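Local coordinates for protein aminoglycoside N(3)-acetyltransferase (Streptomyces griseus, PDB 7LAP) that catalyses transfer of an acetyl group, from acetyl-CoA as in related enzymes, to the 3-amino group of aminoglycoside antibiotics, a modification that underlies antibiotic resistance, at residues P105-P109 and R110-A114; A95-E98 and A99-H103; V277-G280 and V281-E285; L34-V37 and P38-V42; H45-L48 and S49-G52. One frame throughout, in Å; residues are numbered along the deposited sequence.

Interaction 1 of 5, residues P105-P109 and R110-A114; sequences PAFDP and RTSEA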
loop_
_atom_site.group_PDB
_atom_site.type_symbol
_atom_site.label_atom_id
_atom_site.label_comp_id
_atom_site.label_asym_id
_atom_site.label_seq_id
_atom_site.Cartn_x
_atom_site.Cartn_y
_atom_site.Cartn_z
ATOM N N PRO B 105 15.808 -10.486 -0.595
ATOM C CA PRO B 105 16.185 -9.634 0.534
ATOM C C PRO B 105 15.573 -10.107 1.849
ATOM O O PRO B 105 14.548 -10.792 1.884
ATOM C CB PRO B 105 15.643 -8.257 0.135
ATOM C CG PRO B 105 14.464 -8.582 -0.799
ATOM C CD PRO B 105 14.874 -9.828 -1.528
ATOM N N ALA B 106 16.238 -9.739 2.941
ATOM C CA ALA B 106 15.748 -10.045 4.276
ATOM C C ALA B 106 14.471 -9.276 4.583
ATOM O O ALA B 106 14.302 -8.121 4.169
ATOM C CB ALA B 106 16.790 -9.661 5.326
ATOM N N PHE B 107 13.604 -9.902 5.386
ATOM C CA PHE B 107 12.521 -9.162 6.021
ATOM C C PHE B 107 13.069 -7.940 6.753
ATOM O O PHE B 107 14.130 -7.992 7.386
ATOM C CB PHE B 107 11.746 -10.070 6.982
ATOM C CG PHE B 107 10.637 -9.360 7.730
ATOM C CD1 PHE B 107 9.434 -9.026 7.091
ATOM C CD2 PHE B 107 10.791 -9.010 9.062
ATOM C CE1 PHE B 107 8.401 -8.388 7.792
ATOM C CE2 PHE B 107 9.764 -8.359 9.757
ATOM C CZ PHE B 107 8.580 -8.037 9.129
ATOM N N ASP B 108 12.362 -6.821 6.621
ATOM C CA ASP B 108 12.705 -5.568 7.295
ATOM C C ASP B 108 11.453 -4.956 7.922
ATOM O O ASP B 108 10.564 -4.483 7.183
ATOM C CB ASP B 108 13.343 -4.589 6.310
ATOM C CG ASP B 108 13.796 -3.302 6.981
ATOM O OD1 ASP B 108 13.580 -3.170 8.204
ATOM O OD2 ASP B 108 14.404 -2.435 6.309
ATOM N N PRO B 109 11.361 -4.885 9.252
ATOM C CA PRO B 109 10.116 -4.399 9.873
ATOM C C PRO B 109 9.750 -2.987 9.460
ATOM O O PRO B 109 8.554 -2.646 9.487
ATOM C CB PRO B 109 10.414 -4.487 11.378
ATOM C CG PRO B 109 11.504 -5.496 11.507
ATOM C CD PRO B 109 12.359 -5.293 10.264
ATOM N N ARG B 110 10.738 -2.149 9.086
ATOM C CA ARG B 110 10.415 -0.771 8.719
ATOM C C ARG B 110 9.798 -0.670 7.330
ATOM O O ARG B 110 8.892 0.150 7.112
ATOM C CB ARG B 110 11.667 0.118 8.787
ATOM C CG ARG B 110 11.462 1.579 8.271
ATOM C CD ARG B 110 10.708 2.421 9.315
ATOM N NE ARG B 110 10.537 3.827 8.946
ATOM C CZ ARG B 110 9.917 4.731 9.711
ATOM N NH1 ARG B 110 9.415 4.377 10.891
ATOM N NH2 ARG B 110 9.789 5.991 9.304
ATOM N N THR B 111 10.273 -1.477 6.374
ATOM C CA THR B 111 9.901 -1.276 4.980
ATOM C C THR B 111 9.164 -2.439 4.326
ATOM O O THR B 111 8.469 -2.207 3.331
ATOM C CB THR B 111 11.151 -0.957 4.131
ATOM O OG1 THR B 111 12.071 -2.049 4.215
ATOM C CG2 THR B 111 11.848 0.331 4.626
ATOM N N SER B 112 9.318 -3.676 4.807
ATOM C CA SER B 112 8.615 -4.792 4.176
ATOM C C SER B 112 7.117 -4.599 4.281
ATOM O O SER B 112 6.584 -4.410 5.382
ATOM C CB SER B 112 8.993 -6.124 4.823
ATOM O OG SER B 112 10.369 -6.310 4.732
ATOM N N GLU B 113 6.430 -4.652 3.136
ATOM C CA GLU B 113 4.999 -4.386 3.136
ATOM C C GLU B 113 4.229 -5.530 3.741
ATOM O O GLU B 113 4.611 -6.705 3.629
ATOM C CB GLU B 113 4.481 -4.114 1.729
ATOM C CG GLU B 113 5.255 -3.034 1.082
ATOM C CD GLU B 113 5.148 -3.059 -0.410
ATOM O OE1 GLU B 113 4.069 -3.451 -0.927
ATOM O OE2 GLU B 113 6.165 -2.702 -1.050
ATOM N N ALA B 114 3.124 -5.165 4.383
ATOM C CA ALA B 114 2.183 -6.143 4.889
ATOM C C ALA B 114 1.567 -6.919 3.733
ATOM O O ALA B 114 1.651 -6.520 2.573
ATOM C CB ALA B 114 1.084 -5.471 5.699
HETATM O O HOH W 1 12.353 -7.056 2.370
#
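D108 and S112 close a single tight turn of chain, and D108 also forms an Asx turn over P109, in the loop between helix 94-103 and helix 120-126. Two backbone bonds converge on the carbonyl of D108. S112 N approaches D108 O in the carbonyl plane at 2.8 Å, whereas the bond from T111 N to the same oxygen, 3.1 Å, is bent and weak. The D108 carboxylate reaches along the chain to R110 and T111. Its CG is anti to the backbone N (chi1 -176°), beside the carbonyl carbon, and from there OD1 accepts R110 N at 3.1 Å; the donor stands above the carboxylate plane, 61° out of it. The other oxygen, D108 OD2, takes a weak bond from T111 OG1 at 3.2 Å. Both carboxylate oxygens are thus engaged, which should limit rotation of the group. Apolar contact is modest: the F107 ring brings CD1 to 3.7 Å from S112 CB, and its other neighbours include W81, packed edge-to-face. R133 bonds to the carbonyls of P109 and S112, while E113 pairs with R120 of the second subunit, placing the turn at the dimer interface. The S112 hydroxyl ties the two arms together: OG accepts D108 N at 2.8 Å and donates to a water at 3.2 Å, and that water in turn donates to A106 O.

Interaction 2 of 5, residues A95-E98 and A99-H103; sequences AWQE and AVRAH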
loop_
_atom_site.group_PDB
_atom_site.type_symbol
_atom_site.label_atom_id
_atom_site.label_comp_id
_atom_site.label_asym_id
_atom_site.label_seq_id
_atom_site.Cartn_x
_atom_site.Cartn_y
_atom_site.Cartn_z
ATOM N N ALA B 95 18.331 -23.825 -10.411
ATOM C CA ALA B 95 18.876 -22.489 -10.620
ATOM C C ALA B 95 17.952 -21.411 -10.076
ATOM O O ALA B 95 18.428 -20.353 -9.636
ATOM C CB ALA B 95 19.125 -22.243 -12.103
ATOM N N TRP B 96 16.635 -21.654 -10.107
ATOM C CA TRP B 96 15.688 -20.683 -9.574
ATOM C C TRP B 96 15.831 -20.553 -8.066
ATOM O O TRP B 96 15.980 -19.444 -7.539
ATOM C CB TRP B 96 14.257 -21.082 -9.920
ATOM C CG TRP B 96 13.947 -20.996 -11.359
ATOM C CD1 TRP B 96 14.835 -20.830 -12.383
ATOM C CD2 TRP B 96 12.651 -21.082 -11.959
ATOM N NE1 TRP B 96 14.167 -20.811 -13.586
ATOM C CE2 TRP B 96 12.825 -20.960 -13.351
ATOM C CE3 TRP B 96 11.360 -21.247 -11.455
ATOM C CZ2 TRP B 96 11.761 -20.984 -14.235
ATOM C CZ3 TRP B 96 10.305 -21.278 -12.337
ATOM C CH2 TRP B 96 10.511 -21.150 -13.710
ATOM N N GLN B 97 15.776 -21.674 -7.341
ATOM C CA GLN B 97 15.792 -21.524 -5.894
ATOM C C GLN B 97 17.146 -21.030 -5.410
ATOM O O GLN B 97 17.209 -20.313 -4.407
ATOM C CB GLN B 97 15.380 -22.813 -5.184
ATOM C CG GLN B 97 15.827 -24.102 -5.778
ATOM C CD GLN B 97 15.435 -25.265 -4.878
ATOM O OE1 GLN B 97 15.767 -25.282 -3.686
ATOM N NE2 GLN B 97 14.728 -26.243 -5.441
ATOM N N GLU B 98 18.221 -21.333 -6.137
ATOM C CA GLU B 98 19.510 -20.727 -5.812
ATOM C C GLU B 98 19.464 -19.205 -5.938
ATOM O O GLU B 98 20.060 -18.487 -5.123
ATOM C CB GLU B 98 20.605 -21.300 -6.710
ATOM C CG GLU B 98 21.993 -20.728 -6.438
ATOM C CD GLU B 98 22.372 -20.710 -4.946
ATOM O OE1 GLU B 98 21.962 -21.628 -4.187
ATOM O OE2 GLU B 98 23.083 -19.760 -4.531
ATOM N N ALA B 99 18.783 -18.696 -6.971
ATOM C CA ALA B 99 18.610 -17.253 -7.103
ATOM C C ALA B 99 17.865 -16.680 -5.902
ATOM O O ALA B 99 18.248 -15.639 -5.363
ATOM C CB ALA B 99 17.854 -16.935 -8.392
ATOM N N VAL B 100 16.801 -17.357 -5.465
ATOM C CA VAL B 100 16.066 -16.925 -4.277
ATOM C C VAL B 100 16.977 -16.924 -3.056
ATOM O O VAL B 100 17.040 -15.941 -2.312
ATOM C CB VAL B 100 14.829 -17.817 -4.061
ATOM C CG1 VAL B 100 14.159 -17.521 -2.730
ATOM C CG2 VAL B 100 13.868 -17.639 -5.201
ATOM N N ARG B 101 17.709 -18.024 -2.836
ATOM C CA ARG B 101 18.560 -18.132 -1.655
ATOM C C ARG B 101 19.688 -17.111 -1.672
ATOM O O ARG B 101 20.110 -16.626 -0.617
ATOM C CB ARG B 101 19.154 -19.533 -1.554
ATOM C CG ARG B 101 18.225 -20.540 -0.957
ATOM C CD ARG B 101 18.951 -21.461 0.013
ATOM N NE ARG B 101 18.006 -22.074 0.946
ATOM C CZ ARG B 101 17.086 -22.973 0.591
ATOM N NH1 ARG B 101 16.986 -23.375 -0.677
ATOM N NH2 ARG B 101 16.262 -23.471 1.503
ATOM N N ALA B 102 20.226 -16.812 -2.850
ATOM C CA ALA B 102 21.315 -15.850 -2.943
ATOM C C ALA B 102 20.823 -14.403 -2.925
ATOM O O ALA B 102 21.542 -13.525 -2.450
ATOM C CB ALA B 102 22.125 -16.105 -4.215
ATOM N N HIS B 103 19.617 -14.116 -3.420
ATOM C CA HIS B 103 19.255 -12.722 -3.691
ATOM C C HIS B 103 17.961 -12.223 -3.060
ATOM O O HIS B 103 17.709 -11.010 -3.117
ATOM C CB HIS B 103 19.172 -12.480 -5.210
ATOM C CG HIS B 103 20.440 -12.814 -5.927
ATOM N ND1 HIS B 103 21.623 -12.151 -5.686
ATOM C CD2 HIS B 103 20.728 -13.780 -6.829
ATOM C CE1 HIS B 103 22.582 -12.682 -6.421
ATOM N NE2 HIS B 103 22.064 -13.669 -7.128
#
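Q97 and R101, one turn apart on helix 94-103, are brought alongside by their first torsions. In Q97, CG is tucked between the backbone N and the carbonyl carbon (chi1 37°) and the chain then runs extended; in R101, CG lies opposite the carbonyl carbon (chi1 -81°), beside its own N. The two side chains consequently point the same way, with amide and guanidinium planes 31° apart. Q97 OE1 meets the guanidinium at its edge, in plane, 3.8 Å from R101 NH1, too far for a bond. Each group has its stronger partner outside the pair: Q97 NE2 donates to W92 O, and R101 NH2 forms a salt bridge with E208. Round the helix, E98 OE2 lies 3.8 Å from A102 CB. Beneath these side chains runs the regular i to i+4 ladder, with R101 N to Q97 O at 2.8 Å and A102 N to E98 O also at 2.8 Å. The R101 carbonyl receives R217 and W219, which with E208 belong to the two-stranded antiparallel sheet 204-213/216-225. Buried V100 faces F89 and W92, and the second subunit packs on W96, A99 and V100. Between Q97 and R101 any attraction is probably weak and electrostatic: an amide oxygen rests beside a guanidinium whose charge is probably balanced by E208, and the backbone bonds hold the helical turn.

Interaction 3 of 5, residues V277-G280 and V281-E285; sequences VEFG and VRWIE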
loop_
_atom_site.group_PDB
_atom_site.type_symbol
_atom_site.label_atom_id
_atom_site.label_comp_id
_atom_site.label_asym_id
_atom_site.label_seq_id
_atom_site.Cartn_x
_atom_site.Cartn_y
_atom_site.Cartn_z
ATOM N N VAL B 277 -10.487 -16.891 23.029
ATOM C CA VAL B 277 -9.478 -17.943 22.934
ATOM C C VAL B 277 -9.891 -19.144 23.765
ATOM O O VAL B 277 -9.798 -20.294 23.312
ATOM C CB VAL B 277 -8.096 -17.414 23.369
ATOM C CG1 VAL B 277 -7.211 -18.565 23.797
ATOM C CG2 VAL B 277 -7.451 -16.709 22.239
ATOM N N GLU B 278 -10.330 -18.906 24.999
ATOM C CA GLU B 278 -10.834 -20.003 25.823
ATOM C C GLU B 278 -11.934 -20.779 25.096
ATOM O O GLU B 278 -11.928 -22.013 25.068
ATOM C CB GLU B 278 -11.343 -19.443 27.145
ATOM C CG GLU B 278 -12.104 -20.417 28.017
ATOM C CD GLU B 278 -12.531 -19.769 29.317
ATOM O OE1 GLU B 278 -12.967 -18.590 29.285
ATOM O OE2 GLU B 278 -12.418 -20.424 30.372
ATOM N N PHE B 279 -12.874 -20.068 24.468
ATOM C CA PHE B 279 -13.919 -20.760 23.722
ATOM C C PHE B 279 -13.332 -21.534 22.551
ATOM O O PHE B 279 -13.752 -22.664 22.268
ATOM C CB PHE B 279 -14.965 -19.755 23.227
ATOM C CG PHE B 279 -16.140 -20.389 22.536
ATOM C CD1 PHE B 279 -16.079 -20.705 21.177
ATOM C CD2 PHE B 279 -17.316 -20.662 23.242
ATOM C CE1 PHE B 279 -17.172 -21.292 20.533
ATOM C CE2 PHE B 279 -18.412 -21.254 22.607
ATOM C CZ PHE B 279 -18.340 -21.574 21.249
ATOM N N GLY B 280 -12.373 -20.934 21.842
ATOM C CA GLY B 280 -11.868 -21.558 20.633
ATOM C C GLY B 280 -11.123 -22.845 20.928
ATOM O O GLY B 280 -11.300 -23.855 20.236
ATOM N N VAL B 281 -10.303 -22.844 21.975
ATOM C CA VAL B 281 -9.549 -24.054 22.271
ATOM C C VAL B 281 -10.489 -25.155 22.737
ATOM O O VAL B 281 -10.340 -26.318 22.352
ATOM C CB VAL B 281 -8.445 -23.754 23.297
ATOM C CG1 VAL B 281 -7.361 -22.920 22.668
ATOM C CG2 VAL B 281 -9.009 -23.017 24.455
ATOM N N ARG B 282 -11.499 -24.801 23.532
ATOM C CA ARG B 282 -12.467 -25.800 23.963
ATOM C C ARG B 282 -13.275 -26.322 22.779
ATOM O O ARG B 282 -13.598 -27.513 22.707
ATOM C CB ARG B 282 -13.387 -25.221 25.037
ATOM C CG ARG B 282 -14.509 -26.169 25.451
ATOM C CD ARG B 282 -15.070 -25.777 26.802
ATOM N NE ARG B 282 -15.352 -24.348 26.795
ATOM C CZ ARG B 282 -16.453 -23.805 26.281
ATOM N NH1 ARG B 282 -17.406 -24.581 25.764
ATOM N NH2 ARG B 282 -16.609 -22.484 26.295
ATOM N N TRP B 283 -13.587 -25.450 21.825
ATOM C CA TRP B 283 -14.261 -25.908 20.616
ATOM C C TRP B 283 -13.411 -26.939 19.882
ATOM O O TRP B 283 -13.896 -28.011 19.505
ATOM C CB TRP B 283 -14.569 -24.714 19.715
ATOM C CG TRP B 283 -15.473 -25.055 18.566
ATOM C CD1 TRP B 283 -16.830 -24.905 18.511
ATOM C CD2 TRP B 283 -15.075 -25.609 17.307
ATOM N NE1 TRP B 283 -17.300 -25.341 17.294
ATOM C CE2 TRP B 283 -16.241 -25.772 16.536
ATOM C CE3 TRP B 283 -13.841 -25.979 16.757
ATOM C CZ2 TRP B 283 -16.214 -26.296 15.245
ATOM C CZ3 TRP B 283 -13.813 -26.493 15.477
ATOM C CH2 TRP B 283 -14.992 -26.646 14.732
ATOM N N ILE B 284 -12.128 -26.637 19.689
ATOM C CA ILE B 284 -11.265 -27.521 18.917
ATOM C C ILE B 284 -11.057 -28.837 19.643
ATOM O O ILE B 284 -11.072 -29.911 19.030
ATOM C CB ILE B 284 -9.926 -26.824 18.620
ATOM C CG1 ILE B 284 -10.154 -25.630 17.691
ATOM C CG2 ILE B 284 -8.935 -27.821 18.040
ATOM C CD1 ILE B 284 -8.909 -24.788 17.485
ATOM N N GLU B 285 -10.862 -28.781 20.959
ATOM C CA GLU B 285 -10.586 -30.002 21.700
ATOM C C GLU B 285 -11.823 -30.877 21.816
ATOM O O GLU B 285 -11.719 -32.112 21.791
ATOM C CB GLU B 285 -10.026 -29.647 23.069
ATOM C CG GLU B 285 -8.627 -29.052 22.946
ATOM C CD GLU B 285 -8.026 -28.661 24.273
ATOM O OE1 GLU B 285 -8.797 -28.532 25.248
ATOM O OE2 GLU B 285 -6.782 -28.486 24.342
#
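The F279 ring is met obliquely by two groups from the next turn of helix 273-289: R282 NH2, 3.6 Å from F279 CD2, and the indole of W283, whose CD1 lies 4.2 Å from F279 CE1. The R282 guanidinium is turned almost upright to the phenyl ring, 84° between the planes; its chain reaches back along the helix by a bend at chi3 (49°). At the edge of the indole, in its plane, sits I284 CG1, and H287 stacks on the W283 ring. Both aromatic side chains leave the helix with CG opposite the backbone N (chi1 -176° for F279), which sends both to the same flank, where they cross at an angle. V281 packs closely over the preceding turn: its CG2 is 3.1 Å from V277 O and equally 3.1 Å from E278 O. Across G280 the path is bare backbone, and I284 CG1 settles 3.3 Å from G280 O. Four backbone bonds bind the turns, among them V281 N to V277 O at 2.9 Å, nearly in line with the carbonyl, and W283 N to F279 O at 2.8 Å. E278 and R282 carry opposite charges but their charged atoms do not meet. The helix lies between two others: V277 and V281 rest on helix 189-196 through L189, H192, A193 and L196, while F279 and W283 press on I248, S251 and M252 of helix 244-254; I284 faces F232 and A197.

Interaction 4 of 5, residues L34-V37 and P38-V42; sequences LGLV and PGDTV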
loop_
_atom_site.group_PDB
_atom_site.type_symbol
_atom_site.label_atom_id
_atom_site.label_comp_id
_atom_site.label_asym_id
_atom_site.label_seq_id
_atom_site.Cartn_x
_atom_site.Cartn_y
_atom_site.Cartn_z
ATOM N N LEU B 34 -20.379 0.140 20.308
ATOM C CA LEU B 34 -20.087 -1.288 20.283
ATOM C C LEU B 34 -19.549 -1.799 21.616
ATOM O O LEU B 34 -19.575 -3.010 21.866
ATOM C CB LEU B 34 -19.017 -1.575 19.231
ATOM C CG LEU B 34 -19.265 -2.147 17.857
ATOM C CD1 LEU B 34 -17.902 -2.618 17.373
ATOM C CD2 LEU B 34 -20.270 -3.269 17.909
ATOM N N GLY B 35 -18.962 -0.919 22.432
ATOM C CA GLY B 35 -18.407 -1.308 23.732
ATOM C C GLY B 35 -16.925 -1.020 23.866
ATOM O O GLY B 35 -16.328 -1.361 24.892
ATOM N N LEU B 36 -16.278 -0.415 22.880
ATOM C CA LEU B 36 -14.871 -0.069 23.031
ATOM C C LEU B 36 -14.741 1.100 24.014
ATOM O O LEU B 36 -15.553 2.036 23.978
ATOM C CB LEU B 36 -14.309 0.275 21.646
ATOM C CG LEU B 36 -12.827 0.078 21.356
ATOM C CD1 LEU B 36 -12.288 -1.286 21.828
ATOM C CD2 LEU B 36 -12.603 0.276 19.833
ATOM N N VAL B 37 -13.744 1.045 24.912
ATOM C CA VAL B 37 -13.669 2.026 25.998
ATOM C C VAL B 37 -12.234 2.527 26.152
ATOM O O VAL B 37 -11.271 1.894 25.682
ATOM C CB VAL B 37 -14.172 1.442 27.347
ATOM C CG1 VAL B 37 -15.676 1.136 27.317
ATOM C CG2 VAL B 37 -13.286 0.259 27.864
ATOM N N PRO B 38 -12.055 3.663 26.850
ATOM C CA PRO B 38 -10.707 4.160 27.117
ATOM C C PRO B 38 -9.844 3.103 27.790
ATOM O O PRO B 38 -10.281 2.393 28.696
ATOM C CB PRO B 38 -10.957 5.355 28.042
ATOM C CG PRO B 38 -12.319 5.845 27.629
ATOM C CD PRO B 38 -13.091 4.629 27.294
ATOM N N GLY B 39 -8.603 3.004 27.343
ATOM C CA GLY B 39 -7.688 2.072 27.935
ATOM C C GLY B 39 -7.663 0.709 27.285
ATOM O O GLY B 39 -6.775 -0.079 27.608
ATOM N N ASP B 40 -8.607 0.402 26.390
ATOM C CA ASP B 40 -8.648 -0.916 25.765
ATOM C C ASP B 40 -7.409 -1.141 24.898
ATOM O O ASP B 40 -6.885 -0.219 24.264
ATOM C CB ASP B 40 -9.904 -1.057 24.874
ATOM C CG ASP B 40 -11.108 -1.601 25.623
ATOM O OD1 ASP B 40 -10.897 -2.154 26.714
ATOM O OD2 ASP B 40 -12.266 -1.464 25.130
ATOM N N THR B 41 -6.987 -2.395 24.805
ATOM C CA THR B 41 -6.102 -2.835 23.730
ATOM C C THR B 41 -6.943 -3.626 22.734
ATOM O O THR B 41 -7.588 -4.610 23.115
ATOM C CB THR B 41 -4.942 -3.675 24.284
ATOM O OG1 THR B 41 -4.098 -2.830 25.068
ATOM C CG2 THR B 41 -4.088 -4.219 23.170
ATOM N N VAL B 42 -6.975 -3.196 21.469
ATOM C CA VAL B 42 -7.873 -3.845 20.518
ATOM C C VAL B 42 -7.112 -4.197 19.245
ATOM O O VAL B 42 -6.540 -3.322 18.586
ATOM C CB VAL B 42 -9.115 -2.991 20.194
ATOM C CG1 VAL B 42 -8.750 -1.619 19.733
ATOM C CG2 VAL B 42 -9.971 -3.682 19.096
#
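V37 N donates to D40 OD2 at 2.9 Å, reaching the carboxylate from above its plane, 50° out of it. Apolar carbons crowd round the same oxygen: L36 CD1 comes to 3.3 Å from D40 OD2, and V37 CG2 to 3.4 Å from D40 OD2. This atom thus lies beside L36 and V37 methyls while serving both V37 N and R176. The V37 branch reaches there because CG2 lies between the backbone N and the carbonyl carbon, with CG1 opposite that carbon (chi1 -67°). Outward along the chain, D40 N returns a bond to V37 O at 3.1 Å, closing a type II beta turn with P38 and G39 at its corners; the positive phi of G39 (91°) suits glycine at the third position. The V37-P38 junction is tight, V37 CB being 3.4 Å from P38 CD. Deeper in, L36 CD1 also touches V42 CB at 4.0 Å, and L36 settles against L65, V68 and V69 of helix 58-69. From outside the turn R176 forms a salt bridge with the same D40 OD2 and bonds to G35 O; this pairing would favour an ionised D40. A formate, probably from the crystallisation liquor, lies near the D40 side chain. Upstream, helix 24-34 ends in a Schellman motif at G35. The whole is a helix-to-strand connection: Schellman ending, Pro-Gly type II turn, then entry into strand 41-46 of the mixed sheet, with the D40 side chain reaching back to the first residue of the turn.

Interaction 5 of 5, residues H45-L48 and S49-G52; sequences HTRL and SAIG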
loop_
_atom_site.group_PDB
_atom_site.type_symbol
_atom_site.label_atom_id
_atom_site.label_comp_id
_atom_site.label_asym_id
_atom_site.label_seq_id
_atom_site.Cartn_x
_atom_site.Cartn_y
_atom_site.Cartn_z
ATOM N N HIS B 45 -9.461 -6.051 12.519
ATOM C CA HIS B 45 -9.497 -6.500 11.137
ATOM C C HIS B 45 -10.562 -5.692 10.408
ATOM O O HIS B 45 -11.686 -5.555 10.912
ATOM C CB HIS B 45 -9.859 -7.990 11.089
ATOM C CG HIS B 45 -8.877 -8.848 11.825
ATOM N ND1 HIS B 45 -8.995 -9.145 13.173
ATOM C CD2 HIS B 45 -7.724 -9.428 11.409
ATOM C CE1 HIS B 45 -7.966 -9.893 13.545
ATOM N NE2 HIS B 45 -7.181 -10.074 12.497
ATOM N N THR B 46 -10.226 -5.176 9.229
ATOM C CA THR B 46 -11.023 -4.133 8.597
ATOM C C THR B 46 -11.323 -4.493 7.151
ATOM O O THR B 46 -10.422 -4.891 6.398
ATOM C CB THR B 46 -10.314 -2.781 8.634
ATOM O OG1 THR B 46 -9.847 -2.527 9.953
ATOM C CG2 THR B 46 -11.309 -1.640 8.194
ATOM N N ARG B 47 -12.574 -4.302 6.748
ATOM C CA ARG B 47 -12.923 -4.267 5.329
ATOM C C ARG B 47 -13.410 -2.841 5.085
ATOM O O ARG B 47 -14.565 -2.494 5.343
ATOM C CB ARG B 47 -13.946 -5.351 4.993
ATOM C CG ARG B 47 -14.330 -5.411 3.538
ATOM C CD ARG B 47 -14.899 -6.793 3.179
ATOM N NE ARG B 47 -13.827 -7.780 3.181
ATOM C CZ ARG B 47 -14.021 -9.083 3.027
ATOM N NH1 ARG B 47 -15.251 -9.546 2.871
ATOM N NH2 ARG B 47 -12.992 -9.910 3.047
ATOM N N LEU B 48 -12.490 -1.996 4.617
ATOM C CA LEU B 48 -12.720 -0.560 4.643
ATOM C C LEU B 48 -13.945 -0.154 3.823
ATOM O O LEU B 48 -14.728 0.688 4.261
ATOM C CB LEU B 48 -11.465 0.168 4.145
ATOM C CG LEU B 48 -11.519 1.691 3.989
ATOM C CD1 LEU B 48 -11.786 2.403 5.350
ATOM C CD2 LEU B 48 -10.182 2.194 3.395
ATOM N N SER B 49 -14.130 -0.719 2.629
ATOM C CA SER B 49 -15.276 -0.312 1.815
ATOM C C SER B 49 -16.612 -0.688 2.450
ATOM O O SER B 49 -17.640 -0.094 2.110
ATOM C CB SER B 49 -15.183 -0.942 0.422
ATOM O OG SER B 49 -14.020 -0.468 -0.218
ATOM N N ALA B 50 -16.633 -1.699 3.323
ATOM C CA ALA B 50 -17.877 -2.074 3.996
ATOM C C ALA B 50 -18.392 -0.936 4.865
ATOM O O ALA B 50 -19.601 -0.807 5.064
ATOM C CB ALA B 50 -17.659 -3.321 4.869
ATOM N N ILE B 51 -17.487 -0.114 5.404
ATOM C CA ILE B 51 -17.902 1.037 6.205
ATOM C C ILE B 51 -18.672 2.039 5.350
ATOM O O ILE B 51 -19.625 2.667 5.818
ATOM C CB ILE B 51 -16.675 1.693 6.872
ATOM C CG1 ILE B 51 -15.950 0.683 7.756
ATOM C CG2 ILE B 51 -17.072 2.921 7.706
ATOM C CD1 ILE B 51 -14.574 1.208 8.365
ATOM N N GLY B 52 -18.280 2.191 4.085
ATOM C CA GLY B 52 -18.843 3.194 3.207
ATOM C C GLY B 52 -17.753 4.128 2.718
ATOM O O GLY B 52 -16.566 3.766 2.714
#
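L48 and I51 touch through their end methyls, CD1 to CD1 at 4.3 Å, in the short helix 48-51 that follows strand 41-46. T46 CG2, from the last residue of the strand, approaches the same I51 CD1 at 4.3 Å, so this methyl is met by two residues. On another side of the turn the aliphatic part of R47 runs past A50, with R47 CG 4.1 Å from A50 CB; its CG stands opposite the backbone N (chi1 -178°), and its far end leads away. The polar links are backbone ones. A50 N bonds to R47 O at 3.0 Å, and I51 N to L48 O at 3.1 Å, both of the i to i+3 kind. Each donor stands well above the carbonyl plane, and the N-H directions are bent, 134° for the first, as befits a short, weakly bonded helical turn. G52 then departs with positive phi (121°). Strand 41-46 pairs with strand 176-180, where L180 bonds to H45 and R47. L48 and I51 pack on helix 58-69 through V61, T46 leans on L121 and L48 on R120 of helix 120-126, and A50 O is taken by R17.

Overall arrangement
Interactions 4 and 5 lie at the two ends of strand 41-46, their centres 19 Å apart: 4 leads the chain in through a turn bonded by a carboxylate, while 5 leads it out through a short, weakly bonded helical turn with loose apolar contacts. Interactions 1 and 2 follow each other in sequence and are the two that touch the second subunit. Only interaction 2 is a surface contact, with a plain backbone ladder; 1, 3, 4 and 5 are partly buried. In 1, side-chain hydroxyl and carboxylate bonds replace that regularity. The centres of interactions 1 and 3 are 33 Å apart, across the molecule; 3 is helical like 2 but aromatic, lodged between helices of its own chain.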